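Local coordinates for TT1561 protein (Thermus thermophilus, PDB 1UF3), which is of unknown function but binds calcium ions and is predicted to be a metal-dependent phosphoesterase, at residues Val113-Pro123 against Leu129-Leu140; Ile152-Tyr160 against His170-Thr178. All coordinates share one frame; numbering follows the deposited sequence.

Contact 1 of 2, residues Val113-Pro123 against Leu129-Leu140; sequences VGGEIADEGEP and LRYPAWVAEYRL
V113 and I117 meet A136 in the apolar centre of this contact. The motif is a parallel pair of short strands, 116-118 and 130-132, in a mixed sheet of the metallophosphoesterase fold; the second strand runs straight into helix 133-140. The CB of A136 lies 3.9 Å from V113 CG1 and also touches I117 CD1. V113 CG1 stands anti to the backbone N (chi1 179°), and CG2 is left to meet L140 CD2 at 4.0 Å. Toward the subunit interface the buried rings of P123 and P132 cross at about a right angle, with CG of P123 3.6 Å from CD of P132. W78 of the second subunit packs on P123.

Backbone bonds join the strands. E116 N reaches L129 O at 2.9 Å and is nearly straight, 176° at the hydrogen. Y131 N then gives to E116 O, and A118 N to Y131 O. G114 O sits at the edge of the Y131 ring, 3.5 Å from CE1. The Y131 hydroxyl bonds to H98 and to E125, a calcium-binding residue in this protein, though without that ion on this chain here.

At the polar edge, R130 and E116 lie side by side without their charged atoms touching. R130 bends at chi3 (72°) and turns its guanidinium to the loop. NH2 makes a weak bond to E122 O, and NE gives in plane to a water 3.0 Å away that also bonds E120 O and E122 O.

Contact 2 of 2, residues Ile152-Tyr160 against His170-Thr178; sequences IFLFHTMPY and HEVAHLIKT
F155, T157 and P159 face V172, L175 and I176 across a contact made of apolar packing and one ring stack. It joins the first strand of a beta-alpha-beta unit, and the loop that leaves it, to the unit's helix. The strand and helix run nearly antiparallel.

The apolar group comes first. The F155 ring slides past V172 and I176: CD1 is 4.1 Å from V172 CG1, while CG1 of I176 lies at the ring edge. L175 CD1 comes to the far end of the same ring, 4.1 Å from CZ. P159 sits over the first turns of the helix, its CB 3.7 Å from V172 CG1 and 3.9 Å from I176 CD1. V172 CG2 turns to the methyl of T157, with CG2 to CG2 at 3.8 Å.

The aromatic group is an offset stack of Y160 and H170. The ring centroids are 4.0 Å apart and the planes differ by 23°. The CE1 of H170 lies over the centre of the tyrosine ring. Y160 CG is anti to the backbone N (chi1 164°), and the ring lies alongside the histidine, pointing the same way. The CB of Y160 adds a CH-pi contact, 7° off the normal of the H170 ring. The Y160 hydroxyl bonds to E166. Replacing Y160 by an alanine would probably leave the H170 ring without its stacking partner and freer to turn, and E166 without this hydroxyl. Y160 and H170 also touch a crystal neighbour.

No hydrogen bond links the two segments. The chemistry implies that helix and strand are held by shape and hydrophobic burial, with the stack closing the more exposed end.

The two contacts follow each other along the chain and neither nest nor cross. Contact 1 comes first and closes the loop between strands 108-118 and 130-132, bringing the end of strand 108-118 back to strand 130-132 and helix 133-140. The chain then leads from that helix to strand 151-155, where contact 2 opens. Contact 2 closes the loop between strand 151-155 and helix 170-179 and lays that helix against the strand. Strands 108-118 and 151-155 are neighbours in one sheet, so the contacts touch directly. V113 N probably hydrogen-bonds to L154 O, 3.0 Å away, and I117 N probably bonds T157 OG1. Beside them V172 of helix 170-179 packs on I117.

Contact 1 of 2, residues Val113-Pro123 against Leu129-Leu140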
loop_
_atom_site.group_PDB
_atom_site.type_symbol
_atom_site.label_atom_id
_atom_site.label_comp_id
_atom_site.label_asym_id
_atom_site.label_seq_id
_atom_site.Cartn_x
_atom_site.Cartn_y
_atom_site.Cartn_z
ATOM N N VAL A 113 32.178 3.698 -12.493
ATOM C CA VAL A 113 33.604 3.441 -12.496
ATOM C C VAL A 113 34.111 4.269 -11.300
ATOM O O VAL A 113 34.125 5.510 -11.341
ATOM C CB VAL A 113 34.284 3.884 -13.789
ATOM C CG1 VAL A 113 35.764 3.596 -13.690
ATOM C CG2 VAL A 113 33.702 3.136 -14.992
ATOM N N GLY A 114 34.451 3.564 -10.221
ATOM C CA GLY A 114 34.942 4.203 -9.016
ATOM C C GLY A 114 36.457 4.372 -9.041
ATOM O O GLY A 114 37.090 4.171 -10.071
ATOM N N GLY A 115 37.037 4.732 -7.900
ATOM C CA GLY A 115 38.474 4.940 -7.835
ATOM C C GLY A 115 38.824 6.252 -8.512
ATOM O O GLY A 115 37.942 7.011 -8.914
ATOM N N GLU A 116 40.109 6.533 -8.651
ATOM C CA GLU A 116 40.519 7.759 -9.322
ATOM C C GLU A 116 40.652 7.495 -10.802
ATOM O O GLU A 116 41.411 6.626 -11.191
ATOM C CB GLU A 116 41.885 8.219 -8.815
ATOM C CG GLU A 116 42.394 9.486 -9.498
ATOM C CD GLU A 116 43.873 9.738 -9.222
ATOM O OE1 GLU A 116 44.382 9.257 -8.188
ATOM O OE2 GLU A 116 44.520 10.421 -10.046
ATOM N N ILE A 117 39.915 8.208 -11.644
ATOM C CA ILE A 117 40.121 7.995 -13.063
ATOM C C ILE A 117 41.185 9.025 -13.477
ATOM O O ILE A 117 40.893 10.213 -13.605
ATOM C CB ILE A 117 38.846 8.216 -13.915
ATOM C CG1 ILE A 117 37.770 7.175 -13.568
ATOM C CG2 ILE A 117 39.202 8.047 -15.392
ATOM C CD1 ILE A 117 36.354 7.502 -14.130
ATOM N N ALA A 118 42.419 8.559 -13.656
ATOM C CA ALA A 118 43.541 9.411 -14.048
ATOM C C ALA A 118 43.585 9.517 -15.565
ATOM O O ALA A 118 43.102 8.618 -16.269
ATOM C CB ALA A 118 44.848 8.817 -13.524
ATOM N N ASP A 119 44.164 10.603 -16.079
ATOM C CA ASP A 119 44.226 10.775 -17.525
ATOM C C ASP A 119 44.995 9.619 -18.140
ATOM O O ASP A 119 44.580 9.045 -19.153
ATOM C CB ASP A 119 44.901 12.106 -17.906
ATOM C CG ASP A 119 44.230 13.317 -17.257
ATOM O OD1 ASP A 119 43.036 13.217 -16.889
ATOM O OD2 ASP A 119 44.895 14.374 -17.116
ATOM N N GLU A 120 46.106 9.270 -17.502
ATOM C CA GLU A 120 46.966 8.203 -17.985
ATOM C C GLU A 120 47.568 7.430 -16.830
ATOM O O GLU A 120 47.065 7.461 -15.716
ATOM C CB GLU A 120 48.108 8.796 -18.819
ATOM C CG GLU A 120 47.848 8.885 -20.302
ATOM C CD GLU A 120 49.020 9.512 -21.058
ATOM O OE1 GLU A 120 49.234 10.745 -20.930
ATOM O OE2 GLU A 120 49.728 8.760 -21.773
ATOM N N GLY A 121 48.667 6.748 -17.115
ATOM C CA GLY A 121 49.357 5.995 -16.093
ATOM C C GLY A 121 49.028 4.517 -16.049
ATOM O O GLY A 121 48.384 3.956 -16.947
ATOM N N GLU A 122 49.491 3.885 -14.980
ATOM C CA GLU A 122 49.273 2.465 -14.762
ATOM C C GLU A 122 48.149 2.230 -13.775
ATOM O O GLU A 122 47.992 2.967 -12.798
ATOM C CB GLU A 122 50.543 1.798 -14.225
ATOM C CG GLU A 122 51.569 1.556 -15.284
ATOM C CD GLU A 122 51.060 0.598 -16.321
ATOM O OE1 GLU A 122 51.314 0.827 -17.523
ATOM O OE2 GLU A 122 50.408 -0.389 -15.923
ATOM N N PRO A 123 47.329 1.213 -14.039
ATOM C CA PRO A 123 46.228 0.908 -13.128
ATOM C C PRO A 123 46.837 0.446 -11.803
ATOM O O PRO A 123 47.930 -0.121 -11.790
ATOM C CB PRO A 123 45.496 -0.232 -13.836
ATOM C CG PRO A 123 45.761 0.031 -15.290
ATOM C CD PRO A 123 47.227 0.436 -15.289
ATOM N N LEU A 129 43.071 2.903 -5.541
ATOM C CA LEU A 129 42.302 2.474 -6.711
ATOM C C LEU A 129 42.515 3.581 -7.715
ATOM O O LEU A 129 42.052 4.694 -7.512
ATOM C CB LEU A 129 40.804 2.345 -6.417
ATOM C CG LEU A 129 40.374 1.378 -5.306
ATOM C CD1 LEU A 129 38.851 1.144 -5.378
ATOM C CD2 LEU A 129 41.121 0.067 -5.448
ATOM N N ARG A 130 43.192 3.287 -8.811
ATOM C CA ARG A 130 43.442 4.318 -9.802
ATOM C C ARG A 130 43.381 3.686 -11.168
ATOM O O ARG A 130 44.034 2.667 -11.416
ATOM C CB ARG A 130 44.841 4.945 -9.582
ATOM C CG ARG A 130 45.192 6.058 -10.558
ATOM C CD ARG A 130 46.604 6.635 -10.348
ATOM N NE ARG A 130 47.653 5.715 -10.784
ATOM C CZ ARG A 130 48.401 4.963 -9.971
ATOM N NH1 ARG A 130 48.235 5.013 -8.651
ATOM N NH2 ARG A 130 49.310 4.142 -10.484
ATOM N N TYR A 131 42.607 4.277 -12.067
ATOM C CA TYR A 131 42.543 3.708 -13.405
ATOM C C TYR A 131 42.726 4.767 -14.453
ATOM O O TYR A 131 42.203 5.872 -14.324
ATOM C CB TYR A 131 41.188 3.018 -13.676
ATOM C CG TYR A 131 40.716 2.082 -12.582
ATOM C CD1 TYR A 131 39.853 2.522 -11.581
ATOM C CD2 TYR A 131 41.130 0.752 -12.553
ATOM C CE1 TYR A 131 39.409 1.653 -10.580
ATOM C CE2 TYR A 131 40.693 -0.118 -11.550
ATOM C CZ TYR A 131 39.844 0.338 -10.582
ATOM O OH TYR A 131 39.445 -0.514 -9.592
ATOM N N PRO A 132 43.476 4.446 -15.506
ATOM C CA PRO A 132 43.682 5.417 -16.580
ATOM C C PRO A 132 42.374 5.508 -17.383
ATOM O O PRO A 132 41.616 4.529 -17.466
ATOM C CB PRO A 132 44.832 4.814 -17.373
ATOM C CG PRO A 132 44.682 3.328 -17.132
ATOM C CD PRO A 132 44.336 3.260 -15.677
ATOM N N ALA A 133 42.110 6.670 -17.972
ATOM C CA ALA A 133 40.882 6.871 -18.732
ATOM C C ALA A 133 40.495 5.724 -19.661
ATOM O O ALA A 133 39.333 5.343 -19.691
ATOM C CB ALA A 133 40.959 8.175 -19.536
ATOM N N TRP A 134 41.441 5.182 -20.426
ATOM C CA TRP A 134 41.108 4.091 -21.341
ATOM C C TRP A 134 40.454 2.901 -20.631
ATOM O O TRP A 134 39.650 2.186 -21.240
ATOM C CB TRP A 134 42.330 3.602 -22.129
ATOM C CG TRP A 134 43.368 2.818 -21.345
ATOM C CD1 TRP A 134 44.475 3.321 -20.710
ATOM C CD2 TRP A 134 43.384 1.400 -21.110
ATOM N NE1 TRP A 134 45.177 2.303 -20.094
ATOM C CE2 TRP A 134 44.531 1.117 -20.324
ATOM C CE3 TRP A 134 42.541 0.342 -21.481
ATOM C CZ2 TRP A 134 44.854 -0.182 -19.902
ATOM C CZ3 TRP A 134 42.864 -0.954 -21.057
ATOM C CH2 TRP A 134 44.012 -1.201 -20.277
ATOM N N VAL A 135 40.782 2.685 -19.357
ATOM C CA VAL A 135 40.190 1.573 -18.636
ATOM C C VAL A 135 38.739 1.923 -18.305
ATOM O O VAL A 135 37.846 1.080 -18.444
ATOM C CB VAL A 135 40.959 1.219 -17.328
ATOM C CG1 VAL A 135 40.096 0.276 -16.444
ATOM C CG2 VAL A 135 42.258 0.498 -17.662
ATOM N N ALA A 136 38.497 3.166 -17.895
ATOM C CA ALA A 136 37.139 3.584 -17.567
ATOM C C ALA A 136 36.260 3.498 -18.811
ATOM O O ALA A 136 35.112 3.055 -18.733
ATOM C CB ALA A 136 37.123 5.009 -17.011
ATOM N N GLU A 137 36.806 3.928 -19.952
ATOM C CA GLU A 137 36.074 3.895 -21.214
ATOM C C GLU A 137 35.814 2.451 -21.634
ATOM O O GLU A 137 34.726 2.118 -22.123
ATOM C CB GLU A 137 36.863 4.616 -22.306
ATOM C CG GLU A 137 36.405 4.294 -23.705
ATOM C CD GLU A 137 37.221 5.035 -24.756
ATOM O OE1 GLU A 137 37.165 4.649 -25.950
ATOM O OE2 GLU A 137 37.914 6.013 -24.383
ATOM N N TYR A 138 36.815 1.593 -21.450
ATOM C CA TYR A 138 36.647 0.194 -21.800
ATOM C C TYR A 138 35.520 -0.431 -20.959
ATOM O O TYR A 138 34.777 -1.270 -21.455
ATOM C CB TYR A 138 37.961 -0.581 -21.593
ATOM C CG TYR A 138 37.924 -2.001 -22.143
ATOM C CD1 TYR A 138 38.160 -2.251 -23.493
ATOM C CD2 TYR A 138 37.614 -3.091 -21.311
ATOM C CE1 TYR A 138 38.094 -3.540 -24.014
ATOM C CE2 TYR A 138 37.542 -4.396 -21.828
ATOM C CZ TYR A 138 37.784 -4.608 -23.174
ATOM O OH TYR A 138 37.741 -5.883 -23.701
ATOM N N ARG A 139 35.389 -0.028 -19.693
ATOM C CA ARG A 139 34.339 -0.580 -18.843
ATOM C C ARG A 139 32.974 -0.139 -19.348
ATOM O O ARG A 139 32.040 -0.927 -19.410
ATOM C CB ARG A 139 34.437 -0.101 -17.380
ATOM C CG ARG A 139 35.704 -0.444 -16.609
ATOM C CD ARG A 139 36.109 -1.899 -16.734
ATOM N NE ARG A 139 37.296 -2.172 -15.930
ATOM C CZ ARG A 139 38.018 -3.291 -15.992
ATOM N NH1 ARG A 139 37.688 -4.273 -16.827
ATOM N NH2 ARG A 139 39.076 -3.436 -15.207
ATOM N N LEU A 140 32.862 1.137 -19.694
ATOM C CA LEU A 140 31.588 1.677 -20.140
ATOM C C LEU A 140 31.131 1.304 -21.540
ATOM O O LEU A 140 29.941 1.394 -21.836
ATOM C CB LEU A 140 31.597 3.192 -19.996
ATOM C CG LEU A 140 31.873 3.641 -18.552
ATOM C CD1 LEU A 140 32.056 5.153 -18.526
ATOM C CD2 LEU A 140 30.731 3.199 -17.617
HETATM O O HOH W 1 44.108 6.636 -20.625
HETATM O O HOH W 2 47.071 5.659 -13.744
#

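Contact 2 of 2, residues Ile152-Tyr160 against His170-Thr178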
loop_
_atom_site.group_PDB
_atom_site.type_symbol
_atom_site.label_atom_id
_atom_site.label_comp_id
_atom_site.label_asym_id
_atom_site.label_seq_id
_atom_site.Cartn_x
_atom_site.Cartn_y
_atom_site.Cartn_z
ATOM N N ILE A 152 22.362 6.094 -15.738
ATOM C CA ILE A 152 22.735 6.782 -14.494
ATOM C C ILE A 152 24.156 6.292 -14.194
ATOM O O ILE A 152 24.381 5.087 -14.020
ATOM C CB ILE A 152 21.810 6.414 -13.312
ATOM C CG1 ILE A 152 20.386 6.928 -13.576
ATOM C CG2 ILE A 152 22.367 7.018 -12.000
ATOM C CD1 ILE A 152 19.406 6.767 -12.420
ATOM N N PHE A 153 25.113 7.220 -14.191
ATOM C CA PHE A 153 26.514 6.897 -13.954
ATOM C C PHE A 153 26.971 7.331 -12.574
ATOM O O PHE A 153 26.558 8.366 -12.078
ATOM C CB PHE A 153 27.434 7.599 -14.979
ATOM C CG PHE A 153 27.411 7.008 -16.374
ATOM C CD1 PHE A 153 26.659 5.871 -16.682
ATOM C CD2 PHE A 153 28.171 7.582 -17.372
ATOM C CE1 PHE A 153 26.678 5.332 -17.957
ATOM C CE2 PHE A 153 28.197 7.044 -18.661
ATOM C CZ PHE A 153 27.453 5.923 -18.952
ATOM N N LEU A 154 27.841 6.533 -11.968
ATOM C CA LEU A 154 28.409 6.865 -10.657
ATOM C C LEU A 154 29.922 6.903 -10.817
ATOM O O LEU A 154 30.530 5.938 -11.247
ATOM C CB LEU A 154 28.035 5.820 -9.595
ATOM C CG LEU A 154 26.766 6.107 -8.792
ATOM C CD1 LEU A 154 25.543 5.890 -9.687
ATOM C CD2 LEU A 154 26.712 5.202 -7.558
ATOM N N PHE A 155 30.536 8.033 -10.509
ATOM C CA PHE A 155 31.996 8.138 -10.614
ATOM C C PHE A 155 32.495 8.821 -9.355
ATOM O O PHE A 155 31.762 9.566 -8.687
ATOM C CB PHE A 155 32.461 9.064 -11.746
ATOM C CG PHE A 155 32.082 8.635 -13.110
ATOM C CD1 PHE A 155 31.330 9.496 -13.922
ATOM C CD2 PHE A 155 32.577 7.457 -13.643
ATOM C CE1 PHE A 155 31.096 9.188 -15.242
ATOM C CE2 PHE A 155 32.347 7.136 -14.953
ATOM C CZ PHE A 155 31.602 8.012 -15.769
ATOM N N HIS A 156 33.757 8.588 -9.038
ATOM C CA HIS A 156 34.294 9.295 -7.906
ATOM C C HIS A 156 34.860 10.615 -8.472
ATOM O O HIS A 156 34.601 11.694 -7.948
ATOM C CB HIS A 156 35.398 8.515 -7.229
ATOM C CG HIS A 156 36.017 9.269 -6.099
ATOM N ND1 HIS A 156 37.045 10.171 -6.285
ATOM C CD2 HIS A 156 35.663 9.361 -4.795
ATOM C CE1 HIS A 156 37.295 10.785 -5.140
ATOM N NE2 HIS A 156 36.468 10.313 -4.222
ATOM N N THR A 157 35.598 10.490 -9.566
ATOM C CA THR A 157 36.263 11.578 -10.259
ATOM C C THR A 157 35.315 12.566 -10.945
ATOM O O THR A 157 34.471 12.174 -11.745
ATOM C CB THR A 157 37.221 10.974 -11.287
ATOM O OG1 THR A 157 38.188 10.180 -10.589
ATOM C CG2 THR A 157 37.930 12.055 -12.114
HETATM N N MSE A 158 35.452 13.847 -10.618
HETATM C CA MSE A 158 34.612 14.894 -11.202
HETATM C C MSE A 158 35.000 15.234 -12.628
HETATM O O MSE A 158 36.180 15.232 -12.978
HETATM C CB MSE A 158 34.723 16.181 -10.399
HETATM C CG MSE A 158 34.005 16.201 -9.102
HETATM SE SE MSE A 158 33.679 18.051 -8.616
HETATM C CE MSE A 158 32.679 18.582 -10.173
ATOM N N PRO A 159 34.009 15.543 -13.475
ATOM C CA PRO A 159 34.329 15.895 -14.861
ATOM C C PRO A 159 34.723 17.376 -14.930
ATOM O O PRO A 159 34.366 18.169 -14.062
ATOM C CB PRO A 159 33.021 15.631 -15.592
ATOM C CG PRO A 159 32.008 16.034 -14.561
ATOM C CD PRO A 159 32.554 15.393 -13.303
ATOM N N TYR A 160 35.485 17.738 -15.948
ATOM C CA TYR A 160 35.874 19.125 -16.122
ATOM C C TYR A 160 34.603 19.860 -16.506
ATOM O O TYR A 160 33.894 19.421 -17.419
ATOM C CB TYR A 160 36.864 19.250 -17.259
ATOM C CG TYR A 160 36.994 20.669 -17.735
ATOM C CD1 TYR A 160 37.802 21.574 -17.047
ATOM C CD2 TYR A 160 36.310 21.111 -18.870
ATOM C CE1 TYR A 160 37.941 22.892 -17.478
ATOM C CE2 TYR A 160 36.435 22.435 -19.316
ATOM C CZ TYR A 160 37.259 23.320 -18.611
ATOM O OH TYR A 160 37.416 24.625 -19.031
ATOM N N HIS A 170 38.921 16.048 -18.090
ATOM C CA HIS A 170 38.371 16.215 -19.434
ATOM C C HIS A 170 37.955 14.840 -19.977
ATOM O O HIS A 170 37.015 14.719 -20.777
ATOM C CB HIS A 170 39.421 16.851 -20.354
ATOM C CG HIS A 170 39.691 18.293 -20.044
ATOM N ND1 HIS A 170 38.956 19.322 -20.592
ATOM C CD2 HIS A 170 40.572 18.869 -19.194
ATOM C CE1 HIS A 170 39.370 20.473 -20.090
ATOM N NE2 HIS A 170 40.349 20.226 -19.237
ATOM N N GLU A 171 38.661 13.803 -19.552
ATOM C CA GLU A 171 38.322 12.460 -20.012
ATOM C C GLU A 171 36.954 12.041 -19.481
ATOM O O GLU A 171 36.135 11.469 -20.209
ATOM C CB GLU A 171 39.368 11.444 -19.547
ATOM C CG GLU A 171 40.335 11.019 -20.623
ATOM C CD GLU A 171 41.340 12.075 -20.918
ATOM O OE1 GLU A 171 41.631 12.858 -19.987
ATOM O OE2 GLU A 171 41.841 12.117 -22.061
ATOM N N VAL A 172 36.711 12.309 -18.205
ATOM C CA VAL A 172 35.432 11.951 -17.619
ATOM C C VAL A 172 34.330 12.756 -18.309
ATOM O O VAL A 172 33.255 12.232 -18.605
ATOM C CB VAL A 172 35.430 12.207 -16.112
ATOM C CG1 VAL A 172 34.031 12.071 -15.561
ATOM C CG2 VAL A 172 36.365 11.203 -15.429
ATOM N N ALA A 173 34.606 14.030 -18.574
ATOM C CA ALA A 173 33.648 14.884 -19.252
ATOM C C ALA A 173 33.351 14.248 -20.605
ATOM O O ALA A 173 32.197 14.214 -21.048
ATOM C CB ALA A 173 34.233 16.279 -19.446
ATOM N N HIS A 174 34.410 13.735 -21.234
ATOM C CA HIS A 174 34.325 13.098 -22.542
ATOM C C HIS A 174 33.458 11.823 -22.523
ATOM O O HIS A 174 32.714 11.564 -23.475
ATOM C CB HIS A 174 35.741 12.802 -23.054
ATOM C CG HIS A 174 35.782 12.254 -24.447
ATOM N ND1 HIS A 174 36.077 10.933 -24.720
ATOM C CD2 HIS A 174 35.541 12.842 -25.645
ATOM C CE1 HIS A 174 36.015 10.731 -26.026
ATOM N NE2 HIS A 174 35.691 11.874 -26.611
ATOM N N LEU A 175 33.538 11.053 -21.440
ATOM C CA LEU A 175 32.745 9.823 -21.294
ATOM C C LEU A 175 31.289 10.236 -21.129
ATOM O O LEU A 175 30.377 9.603 -21.644
ATOM C CB LEU A 175 33.168 9.037 -20.046
ATOM C CG LEU A 175 34.599 8.519 -19.869
ATOM C CD1 LEU A 175 34.785 8.045 -18.414
ATOM C CD2 LEU A 175 34.884 7.388 -20.852
ATOM N N ILE A 176 31.066 11.301 -20.377
ATOM C CA ILE A 176 29.709 11.767 -20.185
ATOM C C ILE A 176 29.152 12.250 -21.525
ATOM O O ILE A 176 28.004 11.951 -21.868
ATOM C CB ILE A 176 29.666 12.875 -19.138
ATOM C CG1 ILE A 176 30.123 12.298 -17.792
ATOM C CG2 ILE A 176 28.269 13.461 -19.055
ATOM C CD1 ILE A 176 30.069 13.259 -16.652
ATOM N N LYS A 177 29.969 12.956 -22.307
ATOM C CA LYS A 177 29.504 13.454 -23.598
ATOM C C LYS A 177 29.241 12.312 -24.579
ATOM O O LYS A 177 28.340 12.393 -25.411
ATOM C CB LYS A 177 30.526 14.428 -24.203
ATOM C CG LYS A 177 30.581 15.788 -23.511
ATOM C CD LYS A 177 31.619 16.703 -24.168
ATOM C CE LYS A 177 31.711 18.036 -23.443
ATOM N NZ LYS A 177 32.379 19.080 -24.282
ATOM N N THR A 178 30.024 11.244 -24.480
ATOM C CA THR A 178 29.845 10.098 -25.376
ATOM C C THR A 178 28.602 9.251 -25.036
ATOM O O THR A 178 27.821 8.887 -25.916
ATOM C CB THR A 178 31.095 9.196 -25.343
ATOM O OG1 THR A 178 32.256 9.983 -25.643
ATOM C CG2 THR A 178 30.983 8.077 -26.365
#